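PurR transcriptional regulator (Vibrio parahaemolyticus, PDB 3D8U) probably acts as a LacI/PurR-family transcription factor that binds cis-regulatory DNA, its periplasmic-binding-protein-like fold being the part usually expected to sense an effector. Local coordinates at residues E106-F120 against G263-N275. Sequence-based numbering, arbitrary orientation.
Sequences EVGKACTRHLIEQGF and GFKLKRRASTAIN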
loop_
_atom_site.group_PDB
_atom_site.type_symbol
_atom_site.label_atom_id
_atom_site.label_comp_id
_atom_site.label_asym_id
_atom_site.label_seq_id
_atom_site.Cartn_x
_atom_site.Cartn_y
_atom_site.Cartn_z
ATOM N N GLU B 106 -10.990 -14.096 16.300
ATOM C CA GLU B 106 -11.923 -14.963 15.593
ATOM C C GLU B 106 -11.371 -15.235 14.204
ATOM O O GLU B 106 -11.395 -16.359 13.715
ATOM C CB GLU B 106 -13.342 -14.374 15.539
ATOM C CG GLU B 106 -14.403 -15.285 14.848
ATOM C CD GLU B 106 -14.564 -16.695 15.519
ATOM O OE1 GLU B 106 -14.074 -17.713 14.944
ATOM O OE2 GLU B 106 -15.167 -16.802 16.622
ATOM N N VAL B 107 -10.841 -14.197 13.578
ATOM C CA VAL B 107 -10.297 -14.368 12.269
ATOM C C VAL B 107 -9.236 -15.455 12.271
ATOM O O VAL B 107 -9.312 -16.363 11.440
ATOM C CB VAL B 107 -9.717 -13.074 11.675
ATOM C CG1 VAL B 107 -9.095 -13.371 10.308
ATOM C CG2 VAL B 107 -10.815 -12.009 11.542
ATOM N N GLY B 108 -8.263 -15.378 13.182
ATOM C CA GLY B 108 -7.233 -16.416 13.272
ATOM C C GLY B 108 -7.899 -17.764 13.448
ATOM O O GLY B 108 -7.846 -18.623 12.579
ATOM N N LYS B 109 -8.574 -17.937 14.577
ATOM C CA LYS B 109 -9.337 -19.151 14.846
ATOM C C LYS B 109 -10.129 -19.653 13.629
ATOM O O LYS B 109 -10.016 -20.812 13.264
ATOM C CB LYS B 109 -10.268 -18.932 16.038
ATOM C CG LYS B 109 -10.974 -20.185 16.492
ATOM C CD LYS B 109 -11.608 -20.059 17.908
ATOM C CE LYS B 109 -13.024 -19.394 17.863
ATOM N NZ LYS B 109 -13.593 -19.057 19.219
ATOM N N ALA B 110 -10.921 -18.797 12.992
ATOM C CA ALA B 110 -11.883 -19.325 12.032
ATOM C C ALA B 110 -11.113 -19.817 10.816
ATOM O O ALA B 110 -11.329 -20.936 10.310
ATOM C CB ALA B 110 -12.907 -18.308 11.685
ATOM N N CYS B 111 -10.158 -18.998 10.399
ATOM C CA CYS B 111 -9.222 -19.396 9.387
ATOM C C CYS B 111 -8.501 -20.655 9.769
ATOM O O CYS B 111 -8.159 -21.467 8.911
ATOM C CB CYS B 111 -8.190 -18.302 9.164
ATOM S SG CYS B 111 -8.923 -16.940 8.349
ATOM N N THR B 112 -8.207 -20.834 11.046
ATOM C CA THR B 112 -7.448 -22.012 11.289
ATOM C C THR B 112 -8.287 -23.255 11.490
ATOM O O THR B 112 -7.849 -24.327 11.101
ATOM C CB THR B 112 -6.195 -21.828 12.149
ATOM O OG1 THR B 112 -5.939 -23.038 12.852
ATOM C CG2 THR B 112 -6.291 -20.682 13.097
ATOM N N ARG B 113 -9.532 -23.127 11.951
ATOM C CA ARG B 113 -10.420 -24.313 11.972
ATOM C C ARG B 113 -10.605 -24.785 10.527
ATOM O O ARG B 113 -10.745 -25.984 10.269
ATOM C CB ARG B 113 -11.806 -24.027 12.536
ATOM C CG ARG B 113 -11.889 -23.597 13.954
ATOM C CD ARG B 113 -13.346 -23.782 14.465
ATOM N NE ARG B 113 -13.573 -23.114 15.749
ATOM C CZ ARG B 113 -14.689 -23.177 16.483
ATOM N NH1 ARG B 113 -15.754 -23.903 16.101
ATOM N NH2 ARG B 113 -14.745 -22.490 17.623
ATOM N N HIS B 114 -10.601 -23.839 9.594
ATOM C CA HIS B 114 -10.823 -24.189 8.220
ATOM C C HIS B 114 -9.810 -25.246 7.766
ATOM O O HIS B 114 -10.206 -26.356 7.438
ATOM C CB HIS B 114 -10.812 -22.946 7.331
ATOM C CG HIS B 114 -10.915 -23.250 5.865
ATOM N ND1 HIS B 114 -11.837 -24.136 5.348
ATOM C CD2 HIS B 114 -10.213 -22.787 4.808
ATOM C CE1 HIS B 114 -11.694 -24.215 4.038
ATOM N NE2 HIS B 114 -10.709 -23.409 3.688
ATOM N N LEU B 115 -8.519 -24.911 7.787
ATOM C CA LEU B 115 -7.435 -25.872 7.525
ATOM C C LEU B 115 -7.664 -27.226 8.225
ATOM O O LEU B 115 -7.583 -28.296 7.607
ATOM C CB LEU B 115 -6.105 -25.301 8.011
ATOM C CG LEU B 115 -5.553 -24.056 7.289
ATOM C CD1 LEU B 115 -4.302 -23.545 7.921
ATOM C CD2 LEU B 115 -5.275 -24.300 5.837
ATOM N N ILE B 116 -7.972 -27.179 9.514
ATOM C CA ILE B 116 -8.270 -28.378 10.228
ATOM C C ILE B 116 -9.539 -29.078 9.711
ATOM O O ILE B 116 -9.493 -30.276 9.408
ATOM C CB ILE B 116 -8.347 -28.110 11.734
ATOM C CG1 ILE B 116 -7.095 -27.366 12.193
ATOM C CG2 ILE B 116 -8.491 -29.417 12.513
ATOM C CD1 ILE B 116 -7.158 -26.852 13.626
ATOM N N GLU B 117 -10.676 -28.389 9.610
ATOM C CA GLU B 117 -11.878 -29.079 9.087
ATOM C C GLU B 117 -11.557 -29.640 7.711
ATOM O O GLU B 117 -12.087 -30.661 7.307
ATOM C CB GLU B 117 -13.101 -28.171 8.996
ATOM C CG GLU B 117 -13.559 -27.602 10.312
ATOM C CD GLU B 117 -14.316 -26.293 10.167
ATOM O OE1 GLU B 117 -15.265 -26.058 10.954
ATOM O OE2 GLU B 117 -13.954 -25.488 9.276
ATOM N N GLN B 118 -10.658 -28.967 7.014
ATOM C CA GLN B 118 -10.256 -29.352 5.682
ATOM C C GLN B 118 -9.313 -30.530 5.622
ATOM O O GLN B 118 -9.048 -31.044 4.547
ATOM C CB GLN B 118 -9.556 -28.168 5.010
ATOM C CG GLN B 118 -10.526 -27.189 4.362
ATOM C CD GLN B 118 -11.313 -27.847 3.290
ATOM O OE1 GLN B 118 -12.389 -28.380 3.546
ATOM N NE2 GLN B 118 -10.761 -27.878 2.088
ATOM N N GLY B 119 -8.752 -30.927 6.751
ATOM C CA GLY B 119 -7.815 -32.033 6.753
ATOM C C GLY B 119 -6.352 -31.667 6.877
ATOM O O GLY B 119 -5.529 -32.546 7.063
ATOM N N PHE B 120 -6.012 -30.386 6.787
ATOM C CA PHE B 120 -4.622 -29.945 6.914
ATOM C C PHE B 120 -4.263 -29.707 8.381
ATOM O O PHE B 120 -4.404 -28.607 8.934
ATOM C CB PHE B 120 -4.397 -28.695 6.084
ATOM C CG PHE B 120 -4.756 -28.863 4.632
ATOM C CD1 PHE B 120 -5.972 -28.378 4.141
ATOM C CD2 PHE B 120 -3.900 -29.524 3.762
ATOM C CE1 PHE B 120 -6.329 -28.531 2.806
ATOM C CE2 PHE B 120 -4.242 -29.704 2.441
ATOM C CZ PHE B 120 -5.463 -29.194 1.945
ATOM N N GLY B 263 -17.610 -7.840 11.073
ATOM C CA GLY B 263 -16.715 -8.961 10.821
ATOM C C GLY B 263 -16.038 -9.078 9.464
ATOM O O GLY B 263 -15.451 -8.126 8.976
ATOM N N PHE B 264 -16.114 -10.265 8.871
ATOM C CA PHE B 264 -15.277 -10.638 7.738
ATOM C C PHE B 264 -15.874 -11.797 6.947
ATOM O O PHE B 264 -16.721 -12.507 7.448
ATOM C CB PHE B 264 -13.884 -11.024 8.235
ATOM C CG PHE B 264 -13.834 -12.352 8.891
ATOM C CD1 PHE B 264 -14.272 -12.509 10.211
ATOM C CD2 PHE B 264 -13.360 -13.461 8.206
ATOM C CE1 PHE B 264 -14.232 -13.766 10.846
ATOM C CE2 PHE B 264 -13.331 -14.737 8.848
ATOM C CZ PHE B 264 -13.776 -14.878 10.164
ATOM N N LYS B 265 -15.444 -11.993 5.707
ATOM C CA LYS B 265 -15.900 -13.154 4.961
ATOM C C LYS B 265 -14.671 -13.998 4.697
ATOM O O LYS B 265 -13.612 -13.446 4.405
ATOM C CB LYS B 265 -16.557 -12.775 3.625
ATOM C CG LYS B 265 -17.141 -11.360 3.496
ATOM C CD LYS B 265 -18.491 -11.261 4.153
ATOM C CE LYS B 265 -18.994 -9.822 4.171
ATOM N NZ LYS B 265 -19.513 -9.351 2.850
ATOM N N LEU B 266 -14.819 -15.319 4.818
ATOM C CA LEU B 266 -13.823 -16.286 4.387
ATOM C C LEU B 266 -14.066 -16.808 2.953
ATOM O O LEU B 266 -14.737 -17.828 2.757
ATOM C CB LEU B 266 -13.829 -17.476 5.329
ATOM C CG LEU B 266 -12.591 -18.346 5.560
ATOM C CD1 LEU B 266 -12.982 -19.803 5.515
ATOM C CD2 LEU B 266 -11.492 -18.082 4.555
ATOM N N LYS B 267 -13.492 -16.117 1.967
ATOM C CA LYS B 267 -13.343 -16.601 0.579
ATOM C C LYS B 267 -12.517 -17.902 0.449
ATOM O O LYS B 267 -11.267 -17.877 0.494
ATOM C CB LYS B 267 -12.652 -15.510 -0.270
ATOM C CG LYS B 267 -13.359 -14.165 -0.260
ATOM C CD LYS B 267 -14.827 -14.335 -0.677
ATOM C CE LYS B 267 -15.656 -13.144 -0.269
ATOM N NZ LYS B 267 -16.902 -13.104 -1.121
ATOM N N ARG B 268 -13.207 -19.031 0.276
ATOM C CA ARG B 268 -12.542 -20.317 0.111
ATOM C C ARG B 268 -12.103 -20.433 -1.330
ATOM O O ARG B 268 -12.943 -20.385 -2.209
ATOM C CB ARG B 268 -13.511 -21.442 0.430
ATOM C CG ARG B 268 -14.057 -21.419 1.847
ATOM C CD ARG B 268 -15.541 -21.763 1.880
ATOM N NE ARG B 268 -15.922 -22.255 3.204
ATOM C CZ ARG B 268 -16.234 -21.482 4.248
ATOM N NH1 ARG B 268 -16.544 -22.041 5.411
ATOM N NH2 ARG B 268 -16.231 -20.152 4.136
ATOM N N ARG B 269 -10.797 -20.544 -1.586
ATOM C CA ARG B 269 -10.281 -20.707 -2.960
ATOM C C ARG B 269 -9.344 -21.901 -3.068
ATOM O O ARG B 269 -9.405 -22.799 -2.234
ATOM C CB ARG B 269 -9.552 -19.464 -3.447
ATOM C CG ARG B 269 -10.051 -18.204 -2.863
ATOM C CD ARG B 269 -9.302 -17.135 -3.534
ATOM N NE ARG B 269 -9.311 -15.871 -2.808
ATOM C CZ ARG B 269 -10.269 -14.959 -2.910
ATOM N NH1 ARG B 269 -11.324 -15.175 -3.698
ATOM N NH2 ARG B 269 -10.154 -13.833 -2.223
ATOM N N ALA B 270 -8.461 -21.911 -4.074
ATOM C CA ALA B 270 -7.668 -23.114 -4.333
ATOM C C ALA B 270 -6.811 -23.530 -3.156
ATOM O O ALA B 270 -6.840 -24.695 -2.761
ATOM C CB ALA B 270 -6.841 -22.982 -5.550
ATOM N N SER B 271 -6.084 -22.591 -2.560
ATOM C CA SER B 271 -4.986 -22.966 -1.672
ATOM C C SER B 271 -5.424 -23.711 -0.404
ATOM O O SER B 271 -4.565 -24.092 0.426
ATOM C CB SER B 271 -4.196 -21.738 -1.278
ATOM O OG SER B 271 -4.974 -20.951 -0.394
ATOM N N THR B 272 -6.737 -23.902 -0.226
ATOM C CA THR B 272 -7.209 -24.815 0.819
ATOM C C THR B 272 -8.160 -25.858 0.343
ATOM O O THR B 272 -8.863 -26.435 1.155
ATOM C CB THR B 272 -7.861 -24.130 2.050
ATOM O OG1 THR B 272 -9.080 -23.488 1.671
ATOM C CG2 THR B 272 -6.921 -23.146 2.677
ATOM N N ALA B 273 -8.184 -26.124 -0.955
ATOM C CA ALA B 273 -9.257 -26.950 -1.517
ATOM C C ALA B 273 -8.914 -28.427 -1.406
ATOM O O ALA B 273 -7.768 -28.795 -1.119
ATOM C CB ALA B 273 -9.522 -26.568 -2.922
ATOM N N ILE B 274 -9.913 -29.276 -1.607
ATOM C CA ILE B 274 -9.693 -30.714 -1.550
ATOM C C ILE B 274 -10.597 -31.407 -2.558
ATOM O O ILE B 274 -11.813 -31.212 -2.539
ATOM C CB ILE B 274 -9.903 -31.250 -0.120
ATOM C CG1 ILE B 274 -9.840 -32.782 -0.105
ATOM C CG2 ILE B 274 -11.205 -30.712 0.475
ATOM C CD1 ILE B 274 -10.600 -33.472 1.090
ATOM N N ASN B 275 -9.992 -32.186 -3.455
ATOM C CA ASN B 275 -10.741 -32.902 -4.513
ATOM C C ASN B 275 -10.601 -34.429 -4.427
ATOM O O ASN B 275 -11.482 -35.119 -3.907
ATOM C CB ASN B 275 -10.349 -32.401 -5.920
ATOM C CG ASN B 275 -11.231 -33.005 -7.048
ATOM O OD1 ASN B 275 -12.233 -33.694 -6.794
ATOM N ND2 ASN B 275 -10.844 -32.736 -8.306
#
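His114 of helix 104-117 and Gln118, four residues on in the chain, both reach Thr272 and so fasten the C-terminal tail along the helix in the periplasmic-binding-protein-like fold of the LacI/PurR family. The tail runs beside the helix, Phe264 near Val107 and Thr272 near Leu115, and its strand 265-267 pairs antiparallel with 231-233.

The tight part centres on Thr272, a residue that offers a hydroxyl, a methyl and a carbonyl to three different neighbours. With CG anti to the backbone N (chi1 175°), the imidazole of His114 leaves the helix toward the tail and hydrogen-bonds Thr272 OG1 at the ring edge, NE2 to OG1 2.6 Å. Thr230 OG1 also bonds this hydroxyl, so the buried oxygen has two partners. Leu266 CD1 lies over one face of the imidazole, 4.3 Å from its centroid, as a CH-pi contact. Leu115 CD2 packs 3.7 Å from Thr272 CG2, while Leu115 also rests on strands 184-187 and 212-215, a place suited to a branched apolar chain.

Farther toward the helix start, the flat ring of Phe264 takes Val107 CG2 over one face and Ala110 CB at its edge; the small alanine lets the ring come close to the helix.

The looser side is at the chain end and around Arg268, whose CG approaches His114 CE1 only to 4.3 Å. Exposed Ile274 reaches back to Gln118 chiefly with CG2, which lies 3.3 Å from Gln118 NE2.

Gly119, at positive phi, closes the helix in a Schellman motif, after which Phe120 turns its ring edge to the carbonyls of Thr272 and Ala273. Back at Thr272, Gln118, bent at chi2 (-61°), hydrogen-bonds through NE2 to Thr272 O at 2.6 Å, within the carbonyl plane and with an N-H...O angle of 155°.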